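Local coordinates for protein restriction endonuclease (Mycobacterium sp., PDB 4F0Q) that cleaves DNA that carries methylated cytosine, working as a tetrameric, modification-dependent restriction endonuclease of the PD-(D/E)XK nuclease superfamily, at residues K19-F24 against Y48-S53; S315-K320 against G337-G342. One frame throughout, in Å; residues are numbered along the deposited sequence.

Contact 1. Residues K19-F24 against Y48-S53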
# COMPACT_ATOMS: atom_id res chain seq x y z
N LYS A 19 -45.38 16.15 11.63
CA LYS A 19 -44.62 17.20 10.97
C LYS A 19 -43.12 16.98 11.12
O LYS A 19 -42.60 16.95 12.24
CB LYS A 19 -45.00 18.57 11.53
CG LYS A 19 -44.37 19.74 10.79
CD LYS A 19 -44.86 19.80 9.36
CE LYS A 19 -44.20 20.93 8.59
NZ LYS A 19 -44.67 20.99 7.18
N PRO A 20 -42.42 16.82 9.99
CA PRO A 20 -40.97 16.57 9.98
C PRO A 20 -40.17 17.82 10.36
O PRO A 20 -40.47 18.91 9.86
CB PRO A 20 -40.68 16.20 8.52
CG PRO A 20 -42.01 15.92 7.90
CD PRO A 20 -42.98 16.79 8.63
N ARG A 21 -39.18 17.66 11.22
CA ARG A 21 -38.27 18.76 11.54
C ARG A 21 -36.81 18.35 11.31
O ARG A 21 -36.15 17.80 12.19
CB ARG A 21 -38.49 19.28 12.96
CG ARG A 21 -38.56 18.21 14.04
CD ARG A 21 -38.81 18.84 15.40
NE ARG A 21 -38.34 17.99 16.49
CZ ARG A 21 -39.05 17.00 17.02
NH1 ARG A 21 -40.27 16.73 16.57
NH2 ARG A 21 -38.54 16.28 18.01
N LEU A 22 -36.33 18.62 10.10
CA LEU A 22 -35.02 18.16 9.67
C LEU A 22 -33.89 19.06 10.15
O LEU A 22 -33.89 20.26 9.88
CB LEU A 22 -34.97 18.07 8.14
CG LEU A 22 -36.09 17.28 7.46
CD1 LEU A 22 -35.91 17.29 5.95
CD2 LEU A 22 -36.15 15.86 7.99
N VAL A 23 -32.94 18.48 10.87
CA VAL A 23 -31.72 19.19 11.24
C VAL A 23 -30.56 18.68 10.39
O VAL A 23 -30.35 17.48 10.27
CB VAL A 23 -31.41 19.06 12.75
CG1 VAL A 23 -31.38 17.61 13.17
CG2 VAL A 23 -30.09 19.76 13.08
N PHE A 24 -29.83 19.61 9.78
CA PHE A 24 -28.75 19.23 8.87
C PHE A 24 -27.38 19.37 9.53
O PHE A 24 -27.22 20.11 10.50
CB PHE A 24 -28.81 20.07 7.59
CG PHE A 24 -30.08 19.88 6.81
CD1 PHE A 24 -30.18 18.87 5.86
CD2 PHE A 24 -31.17 20.70 7.03
CE1 PHE A 24 -31.34 18.70 5.14
CE2 PHE A 24 -32.34 20.53 6.31
CZ PHE A 24 -32.43 19.53 5.37
N TYR A 48 -32.63 25.02 20.43
CA TYR A 48 -32.21 23.64 20.63
C TYR A 48 -33.30 22.81 21.32
O TYR A 48 -33.65 21.73 20.85
CB TYR A 48 -30.92 23.58 21.45
CG TYR A 48 -30.57 22.20 21.97
CD1 TYR A 48 -29.80 21.33 21.20
CD2 TYR A 48 -31.00 21.77 23.22
CE1 TYR A 48 -29.48 20.07 21.67
CE2 TYR A 48 -30.68 20.52 23.69
CZ TYR A 48 -29.92 19.67 22.91
OH TYR A 48 -29.60 18.42 23.39
N HIS A 49 -33.81 23.33 22.43
CA HIS A 49 -34.76 22.59 23.26
C HIS A 49 -36.08 22.30 22.55
O HIS A 49 -36.76 21.33 22.87
CB HIS A 49 -35.00 23.31 24.58
CG HIS A 49 -33.83 23.25 25.52
ND1 HIS A 49 -33.47 22.09 26.18
CD2 HIS A 49 -32.94 24.20 25.91
CE1 HIS A 49 -32.41 22.33 26.93
NE2 HIS A 49 -32.07 23.60 26.78
N TRP A 50 -36.44 23.15 21.59
CA TRP A 50 -37.62 22.88 20.78
C TRP A 50 -37.34 21.77 19.77
O TRP A 50 -38.17 20.90 19.55
CB TRP A 50 -38.09 24.14 20.04
CG TRP A 50 -39.12 23.83 19.01
CD1 TRP A 50 -40.46 23.70 19.21
CD2 TRP A 50 -38.90 23.58 17.62
NE1 TRP A 50 -41.09 23.40 18.02
CE2 TRP A 50 -40.15 23.32 17.03
CE3 TRP A 50 -37.76 23.56 16.81
CZ2 TRP A 50 -40.30 23.05 15.67
CZ3 TRP A 50 -37.90 23.29 15.46
CH2 TRP A 50 -39.16 23.04 14.91
N LEU A 51 -36.16 21.83 19.16
CA LEU A 51 -35.78 20.87 18.14
C LEU A 51 -35.63 19.46 18.72
O LEU A 51 -35.99 18.48 18.08
CB LEU A 51 -34.48 21.31 17.45
CG LEU A 51 -33.98 20.46 16.28
CD1 LEU A 51 -35.01 20.41 15.17
CD2 LEU A 51 -32.66 21.01 15.77
N THR A 52 -35.10 19.39 19.94
CA THR A 52 -34.85 18.10 20.58
C THR A 52 -36.04 17.60 21.38
O THR A 52 -36.23 16.39 21.54
CB THR A 52 -33.61 18.16 21.50
OG1 THR A 52 -33.80 19.19 22.48
CG2 THR A 52 -32.36 18.45 20.69
N SER A 53 -36.84 18.53 21.89
CA SER A 53 -38.00 18.17 22.70
C SER A 53 -39.07 19.25 22.65
O SER A 53 -39.20 20.04 23.59
CB SER A 53 -37.59 17.92 24.15
OG SER A 53 -38.71 17.57 24.94
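A buried contact joins the loop leading into strand 22-24, and that strand's Val23, to the end of the short helix 48-52 in the N-terminal part of the chain, beside strand 218-220 of the AspBHI-type N-terminal family, in the PUA clan. Arg21 reaches into the carboxyl end of that helix and hydrogen-bonds the main-chain carbonyl of Leu51. Its CG sits in the crowded position between the backbone N and the carbonyl carbon (chi1 49°); the chain runs extended from CG to NE, and chi4 of -85° turns the guanidinium so that its edge meets the carbonyl. Arg21 NE lies 2.9 Å from Leu51 O in a fairly straight bond, with the oxygen close to the guanidinium plane; the donor stands above the carbonyl plane. A weak second bond, from Arg21 NH2 to Leu51 O at 3.4 Å, makes the grip unequally forked. The carbonyl end of the helix probably favours the positive charge, and Arg21 NH2 also forms a salt bridge with Asp225, which probably balances it. Arg21 CD lies 4.2 Å from Trp50 CH2, near the rim of the indole. Val23, paired through its backbone with Val219, adds an apolar contact with Leu51. Leu51, CG anti to its backbone N, spreads its methyls between these partners: CD1 comes 4.1 Å from Arg21 CD, and CD2 meets Val23 CB at 3.8 Å.

Contact 2. Residues S315-K320 against G337-G342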
# COMPACT_ATOMS: atom_id res chain seq x y z
N SER A 315 -3.67 5.33 12.93
CA SER A 315 -4.72 4.86 12.04
C SER A 315 -4.97 3.37 12.21
O SER A 315 -5.67 2.75 11.41
CB SER A 315 -4.35 5.16 10.59
OG SER A 315 -4.10 6.54 10.39
N GLY A 316 -4.38 2.79 13.25
CA GLY A 316 -4.51 1.36 13.51
C GLY A 316 -3.54 0.52 12.71
O GLY A 316 -3.45 -0.69 12.92
N ALA A 317 -2.82 1.15 11.78
CA ALA A 317 -1.85 0.44 10.96
C ALA A 317 -0.69 -0.08 11.80
O ALA A 317 -0.07 0.67 12.56
CB ALA A 317 -1.33 1.35 9.85
N ARG A 318 -0.39 -1.37 11.67
CA ARG A 318 0.69 -1.99 12.42
C ARG A 318 2.04 -1.71 11.77
O ARG A 318 2.43 -2.37 10.82
CB ARG A 318 0.46 -3.49 12.60
CG ARG A 318 -0.84 -3.80 13.34
CD ARG A 318 -0.93 -5.26 13.74
NE ARG A 318 0.28 -5.74 14.39
CZ ARG A 318 0.54 -5.63 15.69
NH1 ARG A 318 -0.34 -5.05 16.50
NH2 ARG A 318 1.68 -6.11 16.17
N TYR A 319 2.75 -0.72 12.31
CA TYR A 319 4.00 -0.26 11.73
C TYR A 319 5.19 -0.96 12.38
O TYR A 319 5.21 -1.18 13.59
CB TYR A 319 4.11 1.25 11.88
CG TYR A 319 5.23 1.90 11.10
CD1 TYR A 319 6.49 2.04 11.65
CD2 TYR A 319 5.01 2.38 9.81
CE1 TYR A 319 7.51 2.64 10.94
CE2 TYR A 319 6.03 2.97 9.10
CZ TYR A 319 7.28 3.10 9.67
OH TYR A 319 8.30 3.70 8.96
N LYS A 320 6.18 -1.31 11.56
CA LYS A 320 7.40 -1.92 12.06
C LYS A 320 8.60 -1.01 11.82
O LYS A 320 8.83 -0.57 10.69
CB LYS A 320 7.64 -3.29 11.41
CG LYS A 320 6.49 -4.27 11.60
CD LYS A 320 6.21 -4.51 13.08
CE LYS A 320 4.97 -5.38 13.26
NZ LYS A 320 5.14 -6.71 12.60
N GLY A 337 10.72 1.86 6.79
CA GLY A 337 9.87 1.16 7.74
C GLY A 337 9.02 0.13 7.03
O GLY A 337 9.23 -0.15 5.85
N ARG A 338 8.05 -0.44 7.74
CA ARG A 338 7.19 -1.47 7.14
C ARG A 338 5.83 -1.54 7.82
O ARG A 338 5.72 -1.45 9.04
CB ARG A 338 7.87 -2.84 7.22
CG ARG A 338 7.14 -3.93 6.46
CD ARG A 338 7.73 -5.30 6.74
NE ARG A 338 7.47 -5.74 8.11
CZ ARG A 338 7.82 -6.92 8.60
NH1 ARG A 338 8.44 -7.80 7.83
NH2 ARG A 338 7.54 -7.23 9.86
N ILE A 339 4.78 -1.71 7.01
CA ILE A 339 3.44 -1.88 7.54
C ILE A 339 2.89 -3.25 7.15
O ILE A 339 2.99 -3.66 6.00
CB ILE A 339 2.47 -0.80 7.03
CG1 ILE A 339 2.98 0.59 7.42
CG2 ILE A 339 1.07 -1.02 7.57
CD1 ILE A 339 2.10 1.71 6.93
N ASP A 340 2.33 -3.97 8.12
CA ASP A 340 1.71 -5.25 7.83
C ASP A 340 0.22 -5.06 7.55
O ASP A 340 -0.59 -4.96 8.47
CB ASP A 340 1.91 -6.23 8.99
CG ASP A 340 3.37 -6.59 9.19
OD1 ASP A 340 4.14 -6.52 8.21
OD2 ASP A 340 3.75 -6.94 10.33
N MET A 341 -0.13 -5.00 6.27
CA MET A 341 -1.51 -4.77 5.87
C MET A 341 -2.33 -6.05 5.86
O MET A 341 -1.99 -7.02 5.18
CB MET A 341 -1.57 -4.08 4.50
CG MET A 341 -1.03 -2.66 4.51
SD MET A 341 -1.18 -1.82 2.92
CE MET A 341 -2.96 -1.78 2.72
N GLY A 342 -3.42 -6.05 6.62
CA GLY A 342 -4.26 -7.22 6.77
C GLY A 342 -4.54 -7.51 8.23
O GLY A 342 -4.73 -6.59 9.02
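Lys320 and Arg338 lie side by side and point the same way from one face of an antiparallel hairpin, with Asp340 crossing the lysine at about a right angle. Lys320 is bent at chi2 and chi4, which brings its NZ to 2.7 Å from Asp340 OD2, nearly along the C-O axis of the carboxylate. Lys320 CG meets the guanidinium of Arg338 at its edge, 3.6 Å from NH2. The like charges, Lys320 NZ and Arg338 NH2, are 3.7 Å apart, a closeness the carboxylate probably offsets: Asp340 OD1 also lies 3.4 Å from Arg338 NE, well out of the guanidinium plane, so charge alone links them. On the other face Tyr319 crosses Ile339 at about a right angle, CD2 to CG1 3.6 Å, while Arg338 O lies over one face of the ring. The phenol continues along the partner strand until Tyr319 OH is 3.2 Å from Gly337 CA, where a side chain would collide with it. Between the two faces, Lys320 and Arg338 form a hydrogen-bonded pair; the bond from Lys320 N to Arg338 O is short, at 2.6 Å, and Asp340 N bonds to Arg318 O. Within the nuclease domain Tyr319 and Ile339 pack against helix 297-314, Tyr319 lying nearly parallel to the ring of Phe312, and strand 335-342 pairs on its far edge with strand 347-357.

In the fold
Contacts 1 and 2 lie on opposite sides of the chain's centre, their own centres about 43 Å apart, and share no helix or strand: the first is N-terminal, the second in the nuclease domain. Both are buried. In 19-24 with 48-53 one side chain grips a helix-end carbonyl, and the acid that probably balances its charge comes from outside both segments. In 315-320 with 337-342 the backbones themselves pair, and the ionic network closes within the hairpin. The latter strands start the nuclease sheet, whose strand 347-357 carries the magnesium-site residues Gln355 and Ala356. The hairpin also lies against a neighbouring subunit, whereas in contact 1 only Phe24 comes near one.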